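Long-range contacts in methylenetetrahydrofolate--tRNA-(uracil-5-)-methyltransferase TrmFO (Thermus thermophilus, PDB 3G5S), which probably catalyses, as an FAD-containing methyltransferase of the MnmG family, the folate-dependent formation of 5-methyluridine at position 54 of tRNAs: residues Ile49-Leu55 / Gly342-Ser346; Thr133-Thr137 / His308-Tyr312; Leu331-Gly335 / Thr349-Ala353. All coordinates share one frame. Residue numbers count along the deposited sequence, not the author numbering.

Contact 1: Ile49-Leu55 / Gly342-Ser346. With FAD (flavin-adenine dinucleotide), chain B.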
loop_
_atom_site.group_PDB
_atom_site.type_symbol
_atom_site.label_atom_id
_atom_site.label_comp_id
_atom_site.label_asym_id
_atom_site.label_seq_id
_atom_site.Cartn_x
_atom_site.Cartn_y
_atom_site.Cartn_z
ATOM N N ILE A 49 -1.256 16.892 -4.548
ATOM C CA ILE A 49 -1.117 15.709 -5.380
ATOM C C ILE A 49 0.155 15.875 -6.208
ATOM O O ILE A 49 0.236 16.767 -7.048
ATOM C CB ILE A 49 -2.333 15.577 -6.322
ATOM C CG1 ILE A 49 -3.618 15.367 -5.515
ATOM C CG2 ILE A 49 -2.120 14.460 -7.338
ATOM C CD1 ILE A 49 -3.779 13.963 -4.972
ATOM N N VAL A 50 1.159 15.040 -5.955
ATOM C CA VAL A 50 2.475 15.284 -6.548
ATOM C C VAL A 50 2.686 14.688 -7.941
ATOM O O VAL A 50 3.623 15.068 -8.633
ATOM C CB VAL A 50 3.638 14.856 -5.618
ATOM C CG1 VAL A 50 3.574 15.623 -4.309
ATOM C CG2 VAL A 50 3.622 13.359 -5.391
ATOM N N CYS A 51 1.822 13.772 -8.364
ATOM C CA CYS A 51 2.012 13.125 -9.661
ATOM C C CYS A 51 0.701 13.000 -10.433
ATOM O O CYS A 51 0.048 14.003 -10.712
ATOM C CB CYS A 51 2.667 11.755 -9.479
ATOM S SG CYS A 51 3.476 11.098 -10.951
ATOM N N SER A 52 0.319 11.777 -10.783
ATOM C CA SER A 52 -0.927 11.561 -11.517
ATOM C C SER A 52 -2.108 12.137 -10.752
ATOM O O SER A 52 -2.104 12.156 -9.525
ATOM C CB SER A 52 -1.163 10.073 -11.779
ATOM O OG SER A 52 -2.473 9.847 -12.273
ATOM N N ASN A 53 -3.124 12.601 -11.473
ATOM C CA ASN A 53 -4.311 13.136 -10.816
ATOM C C ASN A 53 -5.421 12.100 -10.633
ATOM O O ASN A 53 -6.540 12.447 -10.267
ATOM C CB ASN A 53 -4.830 14.378 -11.540
ATOM C CG ASN A 53 -5.393 14.064 -12.907
ATOM O OD1 ASN A 53 -5.026 13.067 -13.531
ATOM N ND2 ASN A 53 -6.292 14.914 -13.385
ATOM N N SER A 54 -5.104 10.829 -10.864
ATOM C CA SER A 54 -6.085 9.762 -10.696
ATOM C C SER A 54 -6.092 9.176 -9.291
ATOM O O SER A 54 -5.035 8.889 -8.722
ATOM C CB SER A 54 -5.835 8.636 -11.695
ATOM O OG SER A 54 -6.715 7.553 -11.435
ATOM N N LEU A 55 -7.291 8.994 -8.745
ATOM C CA LEU A 55 -7.473 8.337 -7.457
ATOM C C LEU A 55 -7.886 6.874 -7.620
ATOM O O LEU A 55 -8.164 6.200 -6.631
ATOM C CB LEU A 55 -8.506 9.080 -6.605
ATOM C CG LEU A 55 -8.168 10.523 -6.225
ATOM C CD1 LEU A 55 -9.264 11.113 -5.358
ATOM C CD2 LEU A 55 -6.830 10.601 -5.517
ATOM N N GLY A 342 -0.634 4.775 -2.489
ATOM C CA GLY A 342 -1.757 5.343 -3.214
ATOM C C GLY A 342 -2.383 6.514 -2.476
ATOM O O GLY A 342 -2.454 6.518 -1.242
ATOM N N TYR A 343 -2.849 7.511 -3.226
ATOM C CA TYR A 343 -3.450 8.686 -2.592
ATOM C C TYR A 343 -4.626 8.301 -1.705
ATOM O O TYR A 343 -4.743 8.752 -0.568
ATOM C CB TYR A 343 -3.941 9.710 -3.614
ATOM C CG TYR A 343 -2.937 10.194 -4.638
ATOM C CD1 TYR A 343 -1.756 10.826 -4.268
ATOM C CD2 TYR A 343 -3.212 10.065 -5.991
ATOM C CE1 TYR A 343 -0.863 11.283 -5.230
ATOM C CE2 TYR A 343 -2.337 10.519 -6.953
ATOM C CZ TYR A 343 -1.162 11.128 -6.572
ATOM O OH TYR A 343 -0.292 11.585 -7.536
ATOM N N LEU A 344 -5.507 7.470 -2.246
ATOM C CA LEU A 344 -6.714 7.064 -1.553
ATOM C C LEU A 344 -6.427 6.191 -0.335
ATOM O O LEU A 344 -7.006 6.387 0.736
ATOM C CB LEU A 344 -7.581 6.303 -2.555
ATOM C CG LEU A 344 -8.801 5.556 -2.064
ATOM C CD1 LEU A 344 -9.840 6.558 -1.621
ATOM C CD2 LEU A 344 -9.338 4.659 -3.175
ATOM N N GLU A 345 -5.541 5.217 -0.511
ATOM C CA GLU A 345 -5.124 4.358 0.589
ATOM C C GLU A 345 -4.516 5.194 1.707
ATOM O O GLU A 345 -4.715 4.912 2.895
ATOM C CB GLU A 345 -4.088 3.351 0.098
ATOM C CG GLU A 345 -4.631 2.254 -0.829
ATOM C CD GLU A 345 -4.723 2.633 -2.307
ATOM O OE1 GLU A 345 -4.668 3.830 -2.673
ATOM O OE2 GLU A 345 -4.872 1.699 -3.124
ATOM N N SER A 346 -3.761 6.214 1.324
ATOM C CA SER A 346 -3.155 7.090 2.311
ATOM C C SER A 346 -4.232 7.870 3.069
ATOM O O SER A 346 -4.230 7.903 4.299
ATOM C CB SER A 346 -2.124 7.996 1.643
ATOM O OG SER A 346 -1.045 7.217 1.147
HETATM P PA FAD B . 2.404 12.925 1.487
HETATM O O1A FAD B . 3.737 13.009 0.801
HETATM O O2A FAD B . 1.175 13.250 0.695
HETATM O O5B FAD B . 2.378 13.841 2.794
HETATM C C5B FAD B . 3.450 13.845 3.717
HETATM C C4B FAD B . 3.587 15.261 4.242
HETATM O O4B FAD B . 4.502 15.271 5.325
HETATM C C3B FAD B . 4.155 16.207 3.186
HETATM O O3B FAD B . 3.339 17.355 3.049
HETATM C C2B FAD B . 5.548 16.560 3.709
HETATM O O2B FAD B . 5.991 17.861 3.381
HETATM C C1B FAD B . 5.362 16.407 5.207
HETATM N N9A FAD B . 6.546 16.090 6.019
HETATM C C8A FAD B . 7.489 15.127 5.789
HETATM N N7A FAD B . 8.343 15.100 6.833
HETATM C C5A FAD B . 7.938 16.037 7.731
HETATM C C6A FAD B . 8.422 16.447 8.966
HETATM N N6A FAD B . 9.394 15.786 9.610
HETATM N N1A FAD B . 7.756 17.439 9.632
HETATM C C2A FAD B . 6.645 18.045 9.095
HETATM N N3A FAD B . 6.153 17.647 7.874
HETATM C C4A FAD B . 6.810 16.664 7.223
HETATM N N1 FAD B . 0.250 7.794 -5.507
HETATM C C2 FAD B . -0.783 7.521 -6.368
HETATM O O2 FAD B . -1.820 7.005 -5.955
HETATM N N3 FAD B . -0.652 7.833 -7.708
HETATM C C4 FAD B . 0.491 8.422 -8.220
HETATM O O4 FAD B . 0.574 8.694 -9.424
HETATM C C4X FAD B . 1.533 8.697 -7.335
HETATM N N5 FAD B . 2.699 9.275 -7.783
HETATM C C5X FAD B . 3.716 9.548 -6.891
HETATM C C6 FAD B . 4.885 10.142 -7.355
HETATM C C7 FAD B . 5.928 10.418 -6.482
HETATM C C7M FAD B . 7.190 11.060 -6.990
HETATM C C8 FAD B . 5.793 10.104 -5.134
HETATM C C8M FAD B . 6.913 10.400 -4.178
HETATM C C9 FAD B . 4.623 9.512 -4.665
HETATM C C9A FAD B . 3.577 9.228 -5.540
HETATM N N10 FAD B . 2.416 8.620 -5.079
HETATM C C10 FAD B . 1.401 8.376 -5.985
HETATM C "C1'" FAD B . 2.488 7.713 -3.871
HETATM C "C2'" FAD B . 1.590 8.147 -2.700
HETATM O "O2'" FAD B . 0.256 7.685 -2.842
HETATM C "C3'" FAD B . 1.627 9.658 -2.471
HETATM O "O3'" FAD B . 2.952 9.979 -2.098
HETATM C "C4'" FAD B . 0.663 10.130 -1.385
HETATM O "O4'" FAD B . 0.628 11.543 -1.425
HETATM C "C5'" FAD B . 1.056 9.622 -0.003
HETATM O "O5'" FAD B . 0.309 10.300 0.983
HETATM P P FAD B . 0.973 10.586 2.411
HETATM O O1P FAD B . 1.460 9.317 3.033
HETATM O O2P FAD B . -0.009 11.403 3.184
HETATM O O3P FAD B . 2.293 11.435 2.071
HETATM O O HOH W 1 -5.654 6.347 -4.959
#
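Nearly all of this contact gathers round Y343, whose side chain enters the curve of residues 49-55 beside the flavin of FAD. Its hydroxyl is satisfied twice: OH donates to O of S52 (2.8 Å) and accepts a weak bond from N of C51 (3.2 Å to OH). The amide of S52 bonds instead, weakly, to flavin O4 (N to O4 3.4 Å), while S52 OG accepts from N of S54 (3.1 Å), an ST turn. I49 CD1 lies over one ring face of Y343 in a CH-pi contact, 3.8 Å from the centroid; flavin O2 sits over the opposite face. That oxygen also accepts from N of Y343 (3.0 Å to O2), so the helix N-terminus points at the flavin pyrimidine, as in many flavoproteins of the glutathione reductase type. At the N-cap, G342 N reaches O2' of FAD weakly (3.1 Å), and G342 O accepts from both N and OG of S346 (2.9 Å each). A water completes the polar edge, donating to L55 O (3.0 Å) and accepting from L344 N (2.9 Å). Contact 1 thus places helix 343-361 against the start of strand 54-57, which pairs through L55 with strand 92-95; I49 packs on helix 97-109, and L344 on helix 63-74.

Contact 2: Thr133-Thr137 / His308-Tyr312. With FAD (flavin-adenine dinucleotide), chain B.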
loop_
_atom_site.group_PDB
_atom_site.type_symbol
_atom_site.label_atom_id
_atom_site.label_comp_id
_atom_site.label_asym_id
_atom_site.label_seq_id
_atom_site.Cartn_x
_atom_site.Cartn_y
_atom_site.Cartn_z
ATOM N N THR A 133 4.044 11.320 7.449
ATOM C CA THR A 133 5.047 12.129 6.775
ATOM C C THR A 133 5.428 11.650 5.374
ATOM O O THR A 133 6.212 12.306 4.695
ATOM C CB THR A 133 6.280 12.295 7.679
ATOM O OG1 THR A 133 6.607 11.032 8.269
ATOM C CG2 THR A 133 5.970 13.282 8.795
ATOM N N GLY A 134 4.853 10.534 4.937
ATOM C CA GLY A 134 4.887 10.162 3.537
ATOM C C GLY A 134 6.154 9.515 3.027
ATOM O O GLY A 134 7.090 9.237 3.778
ATOM N N PRO A 135 6.197 9.278 1.715
ATOM C CA PRO A 135 7.349 8.606 1.108
ATOM C C PRO A 135 8.639 9.407 1.240
ATOM O O PRO A 135 9.713 8.822 1.185
ATOM C CB PRO A 135 6.953 8.497 -0.364
ATOM C CG PRO A 135 5.934 9.548 -0.576
ATOM C CD PRO A 135 5.193 9.689 0.715
ATOM N N LEU A 136 8.524 10.720 1.410
ATOM C CA LEU A 136 9.688 11.590 1.527
ATOM C C LEU A 136 9.738 12.212 2.929
ATOM O O LEU A 136 10.096 13.374 3.114
ATOM C CB LEU A 136 9.674 12.644 0.418
ATOM C CG LEU A 136 9.667 12.032 -0.990
ATOM C CD1 LEU A 136 9.427 13.081 -2.069
ATOM C CD2 LEU A 136 10.957 11.264 -1.256
ATOM N N THR A 137 9.363 11.400 3.912
ATOM C CA THR A 137 9.550 11.710 5.322
ATOM C C THR A 137 10.929 12.339 5.531
ATOM O O THR A 137 11.928 11.836 5.017
ATOM C CB THR A 137 9.439 10.423 6.169
ATOM O OG1 THR A 137 8.076 9.976 6.214
ATOM C CG2 THR A 137 9.905 10.661 7.583
ATOM N N HIS A 308 11.079 2.215 -6.149
ATOM C CA HIS A 308 11.309 3.638 -5.976
ATOM C C HIS A 308 11.681 4.053 -4.571
ATOM O O HIS A 308 11.564 3.289 -3.610
ATOM C CB HIS A 308 10.146 4.488 -6.507
ATOM C CG HIS A 308 8.791 3.998 -6.106
ATOM N ND1 HIS A 308 8.355 3.987 -4.800
ATOM C CD2 HIS A 308 7.763 3.526 -6.851
ATOM C CE1 HIS A 308 7.118 3.524 -4.755
ATOM N NE2 HIS A 308 6.739 3.229 -5.984
ATOM N N ARG A 309 12.161 5.285 -4.489
ATOM C CA ARG A 309 12.410 5.945 -3.228
ATOM C C ARG A 309 11.091 6.061 -2.470
ATOM O O ARG A 309 10.113 6.605 -2.988
ATOM C CB ARG A 309 13.001 7.322 -3.506
ATOM C CG ARG A 309 13.078 8.228 -2.313
ATOM C CD ARG A 309 14.286 7.921 -1.461
ATOM N NE ARG A 309 14.370 8.882 -0.373
ATOM C CZ ARG A 309 13.768 8.725 0.800
ATOM N NH1 ARG A 309 13.061 7.632 1.040
ATOM N NH2 ARG A 309 13.879 9.656 1.735
ATOM N N ASN A 310 11.070 5.545 -1.248
ATOM C CA ASN A 310 9.826 5.407 -0.497
ATOM C C ASN A 310 10.154 5.040 0.937
ATOM O O ASN A 310 10.487 3.896 1.218
ATOM C CB ASN A 310 8.968 4.300 -1.145
ATOM C CG ASN A 310 7.551 4.206 -0.569
ATOM O OD1 ASN A 310 6.633 4.896 -1.018
ATOM N ND2 ASN A 310 7.360 3.314 0.399
ATOM N N THR A 311 10.070 6.007 1.845
ATOM C CA THR A 311 10.264 5.728 3.265
ATOM C C THR A 311 9.007 5.130 3.869
ATOM O O THR A 311 7.917 5.689 3.737
ATOM C CB THR A 311 10.638 6.991 4.021
ATOM O OG1 THR A 311 11.917 7.426 3.555
ATOM C CG2 THR A 311 10.731 6.718 5.502
ATOM N N TYR A 312 9.161 3.993 4.538
ATOM C CA TYR A 312 8.031 3.349 5.184
ATOM C C TYR A 312 8.481 2.423 6.305
ATOM O O TYR A 312 9.626 1.967 6.344
ATOM C CB TYR A 312 7.157 2.599 4.155
ATOM C CG TYR A 312 7.805 1.356 3.581
ATOM C CD1 TYR A 312 8.788 1.445 2.602
ATOM C CD2 TYR A 312 7.440 0.092 4.020
ATOM C CE1 TYR A 312 9.386 0.309 2.082
ATOM C CE2 TYR A 312 8.032 -1.051 3.502
ATOM C CZ TYR A 312 9.009 -0.937 2.532
ATOM O OH TYR A 312 9.618 -2.058 2.006
HETATM P PA FAD B . 2.404 12.925 1.487
HETATM O O1A FAD B . 3.737 13.009 0.801
HETATM O O2A FAD B . 1.175 13.250 0.695
HETATM O O5B FAD B . 2.378 13.841 2.794
HETATM C C5B FAD B . 3.450 13.845 3.717
HETATM C C4B FAD B . 3.587 15.261 4.242
HETATM O O4B FAD B . 4.502 15.271 5.325
HETATM C C3B FAD B . 4.155 16.207 3.186
HETATM O O3B FAD B . 3.339 17.355 3.049
HETATM C C2B FAD B . 5.548 16.560 3.709
HETATM O O2B FAD B . 5.991 17.861 3.381
HETATM C C1B FAD B . 5.362 16.407 5.207
HETATM N N9A FAD B . 6.546 16.090 6.019
HETATM C C8A FAD B . 7.489 15.127 5.789
HETATM N N7A FAD B . 8.343 15.100 6.833
HETATM C C5A FAD B . 7.938 16.037 7.731
HETATM C C6A FAD B . 8.422 16.447 8.966
HETATM N N6A FAD B . 9.394 15.786 9.610
HETATM N N1A FAD B . 7.756 17.439 9.632
HETATM C C2A FAD B . 6.645 18.045 9.095
HETATM N N3A FAD B . 6.153 17.647 7.874
HETATM C C4A FAD B . 6.810 16.664 7.223
HETATM N N1 FAD B . 0.250 7.794 -5.507
HETATM C C2 FAD B . -0.783 7.521 -6.368
HETATM O O2 FAD B . -1.820 7.005 -5.955
HETATM N N3 FAD B . -0.652 7.833 -7.708
HETATM C C4 FAD B . 0.491 8.422 -8.220
HETATM O O4 FAD B . 0.574 8.694 -9.424
HETATM C C4X FAD B . 1.533 8.697 -7.335
HETATM N N5 FAD B . 2.699 9.275 -7.783
HETATM C C5X FAD B . 3.716 9.548 -6.891
HETATM C C6 FAD B . 4.885 10.142 -7.355
HETATM C C7 FAD B . 5.928 10.418 -6.482
HETATM C C7M FAD B . 7.190 11.060 -6.990
HETATM C C8 FAD B . 5.793 10.104 -5.134
HETATM C C8M FAD B . 6.913 10.400 -4.178
HETATM C C9 FAD B . 4.623 9.512 -4.665
HETATM C C9A FAD B . 3.577 9.228 -5.540
HETATM N N10 FAD B . 2.416 8.620 -5.079
HETATM C C10 FAD B . 1.401 8.376 -5.985
HETATM C "C1'" FAD B . 2.488 7.713 -3.871
HETATM C "C2'" FAD B . 1.590 8.147 -2.700
HETATM O "O2'" FAD B . 0.256 7.685 -2.842
HETATM C "C3'" FAD B . 1.627 9.658 -2.471
HETATM O "O3'" FAD B . 2.952 9.979 -2.098
HETATM C "C4'" FAD B . 0.663 10.130 -1.385
HETATM O "O4'" FAD B . 0.628 11.543 -1.425
HETATM C "C5'" FAD B . 1.056 9.622 -0.003
HETATM O "O5'" FAD B . 0.309 10.300 0.983
HETATM P P FAD B . 0.973 10.586 2.411
HETATM O O1P FAD B . 1.460 9.317 3.033
HETATM O O2P FAD B . -0.009 11.403 3.184
HETATM O O3P FAD B . 2.293 11.435 2.071
HETATM O O HOH W 2 13.108 9.562 4.609
#
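P135, T311 and R309 carry most of the buried area where a type I turn, G134 to T137, meets strand 309-313. P135 offers its carbonyl to the strand: T311 N donates to P135 O over 2.9 Å at a nearly linear 171°, the one direct hydrogen bond between the segments. Its ring fits between the strand and the cofactor, with CB 3.7 Å from OD1 of N310 and CG 3.4 Å from O3' of FAD. T311 faces the turn, its CG2 4.0 Å from CB of T137. Its OG1 accepts from R309 NH1 (2.8 Å), a group that also bonds to the carbonyl of Y156, so the arginine runs forward along its own strand, its guanidinium alongside T311. L136 CD2 lies over one face of that guanidinium and meets the arginine stem at CG (3.9 Å). One water joins the two segments: it donates to T137 O (2.6 Å), accepts from R309 NH2 (3.0 Å) and lies 2.7 Å from T311 OG1. Within the turn, T133 OG1 donates to T137 OG1, which donates to G134 O (2.7 Å each). The bend brings G134 CA within 3.2 Å of FAD O3P, where a CB would collide with the pyrophosphate. Beyond the contact, Y312 binds glutathione through OH. With one direct bond and a water bridge, and with T311 O buried without a partner, the turn docks on the strand rather than joining it as a sheet neighbour, its other side devoted to FAD.

Contact 3: Leu331-Gly335 / Thr349-Ala353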
loop_
_atom_site.group_PDB
_atom_site.type_symbol
_atom_site.label_atom_id
_atom_site.label_comp_id
_atom_site.label_asym_id
_atom_site.label_seq_id
_atom_site.Cartn_x
_atom_site.Cartn_y
_atom_site.Cartn_z
ATOM N N LEU A 331 0.453 6.520 19.828
ATOM C CA LEU A 331 1.180 6.909 18.621
ATOM C C LEU A 331 0.634 6.073 17.473
ATOM O O LEU A 331 0.450 4.866 17.626
ATOM C CB LEU A 331 2.683 6.652 18.783
ATOM C CG LEU A 331 3.588 7.157 17.660
ATOM C CD1 LEU A 331 3.573 8.678 17.566
ATOM C CD2 LEU A 331 5.014 6.643 17.823
ATOM N N TYR A 332 0.393 6.720 16.334
ATOM C CA TYR A 332 -0.204 6.069 15.164
ATOM C C TYR A 332 0.604 6.424 13.930
ATOM O O TYR A 332 1.281 7.459 13.899
ATOM C CB TYR A 332 -1.662 6.540 14.949
ATOM C CG TYR A 332 -2.494 6.407 16.190
ATOM C CD1 TYR A 332 -2.425 7.371 17.182
ATOM C CD2 TYR A 332 -3.312 5.299 16.408
ATOM C CE1 TYR A 332 -3.118 7.250 18.345
ATOM C CE2 TYR A 332 -4.034 5.173 17.588
ATOM C CZ TYR A 332 -3.925 6.164 18.559
ATOM O OH TYR A 332 -4.603 6.100 19.753
ATOM N N ALA A 333 0.526 5.570 12.912
ATOM C CA ALA A 333 1.081 5.892 11.600
ATOM C C ALA A 333 -0.014 5.798 10.555
ATOM O O ALA A 333 -0.922 4.978 10.666
ATOM C CB ALA A 333 2.226 4.957 11.238
ATOM N N ALA A 334 0.084 6.635 9.533
ATOM C CA ALA A 334 -0.857 6.590 8.425
ATOM C C ALA A 334 -0.154 6.958 7.134
ATOM O O ALA A 334 0.923 7.561 7.141
ATOM C CB ALA A 334 -2.029 7.530 8.682
ATOM N N GLY A 335 -0.774 6.592 6.016
ATOM C CA GLY A 335 -0.226 6.897 4.714
ATOM C C GLY A 335 0.940 5.999 4.368
ATOM O O GLY A 335 1.091 4.899 4.904
ATOM N N THR A 349 -6.199 5.343 5.431
ATOM C CA THR A 349 -5.490 5.049 6.662
ATOM C C THR A 349 -5.422 6.284 7.568
ATOM O O THR A 349 -5.454 6.148 8.785
ATOM C CB THR A 349 -4.097 4.429 6.415
ATOM O OG1 THR A 349 -3.300 5.304 5.610
ATOM C CG2 THR A 349 -4.222 3.043 5.751
ATOM N N GLY A 350 -5.341 7.477 6.983
ATOM C CA GLY A 350 -5.440 8.700 7.773
ATOM C C GLY A 350 -6.758 8.791 8.531
ATOM O O GLY A 350 -6.789 9.134 9.716
ATOM N N PHE A 351 -7.853 8.468 7.847
ATOM C CA PHE A 351 -9.147 8.414 8.506
ATOM C C PHE A 351 -9.109 7.492 9.728
ATOM O O PHE A 351 -9.552 7.868 10.814
ATOM C CB PHE A 351 -10.227 7.953 7.515
ATOM C CG PHE A 351 -11.473 7.440 8.182
ATOM C CD1 PHE A 351 -12.380 8.312 8.766
ATOM C CD2 PHE A 351 -11.725 6.086 8.244
ATOM C CE1 PHE A 351 -13.515 7.845 9.406
ATOM C CE2 PHE A 351 -12.868 5.606 8.878
ATOM C CZ PHE A 351 -13.761 6.491 9.456
ATOM N N LEU A 352 -8.591 6.281 9.562
ATOM C CA LEU A 352 -8.616 5.318 10.658
ATOM C C LEU A 352 -7.707 5.740 11.812
ATOM O O LEU A 352 -8.079 5.637 12.983
ATOM C CB LEU A 352 -8.282 3.908 10.180
ATOM C CG LEU A 352 -8.376 2.831 11.266
ATOM C CD1 LEU A 352 -9.766 2.733 11.884
ATOM C CD2 LEU A 352 -7.940 1.488 10.734
ATOM N N ALA A 353 -6.514 6.219 11.482
ATOM C CA ALA A 353 -5.588 6.678 12.514
ATOM C C ALA A 353 -6.176 7.856 13.275
ATOM O O ALA A 353 -6.089 7.912 14.501
ATOM C CB ALA A 353 -4.245 7.039 11.904
#
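This is a buried helix-on-sheet contact within the Rossmann-type FAD-binding fold: strand 331-333, an outermost strand of the five-stranded parallel sheet, and the loop just after it pack against helix 343-361, which follows in the chain. Small residues set the spacing. A334 turns its CB to the helix, 3.7 Å from CA of G350 and 3.9 Å from CB of A353, so the backbones approach to 5.1 Å between the CA atoms of A334 and G350. Two residues earlier, Y332 CB meets the same methyl, A353 CB, at 4.0 Å, and A353 O lies over one face of the tyrosine ring, which continues along the helix to N356, A357 and K360. On the same side of the sheet, A334 also touches A12 of helix 11-22, against which F351 packs. The polar link comes just past the strand: G335 N donates to T349 OG1 (2.9 Å, 162°), whose hydroxyl is also tied to the carbonyls of E345 and S346, one turn back in its helix. Alanine and glycine therefore provide close apolar packing, while a single well-directed bond from its amide to the threonine holds G335, with its positive phi, just after the chain leaves the strand, touching FAD.

Contacts 1 and 3 share helix 343-361: its first turn serves the flavin in contact 1, and its next turns pack on the parallel sheet in contact 3. They touch where S346 OG lies 3.7 Å from CA of G335. Contact 2 uses neither element and touches neither, its centre about 14 Å from that of contact 1 and 15 Å from that of contact 3. All seven touching residues of contact 3 are buried, and its chemistry is mainly apolar; contact 2 is buried except towards R309 and L136; contact 1 is partly open. The latter two both line FAD and both add bridging water to their direct hydrogen bonds.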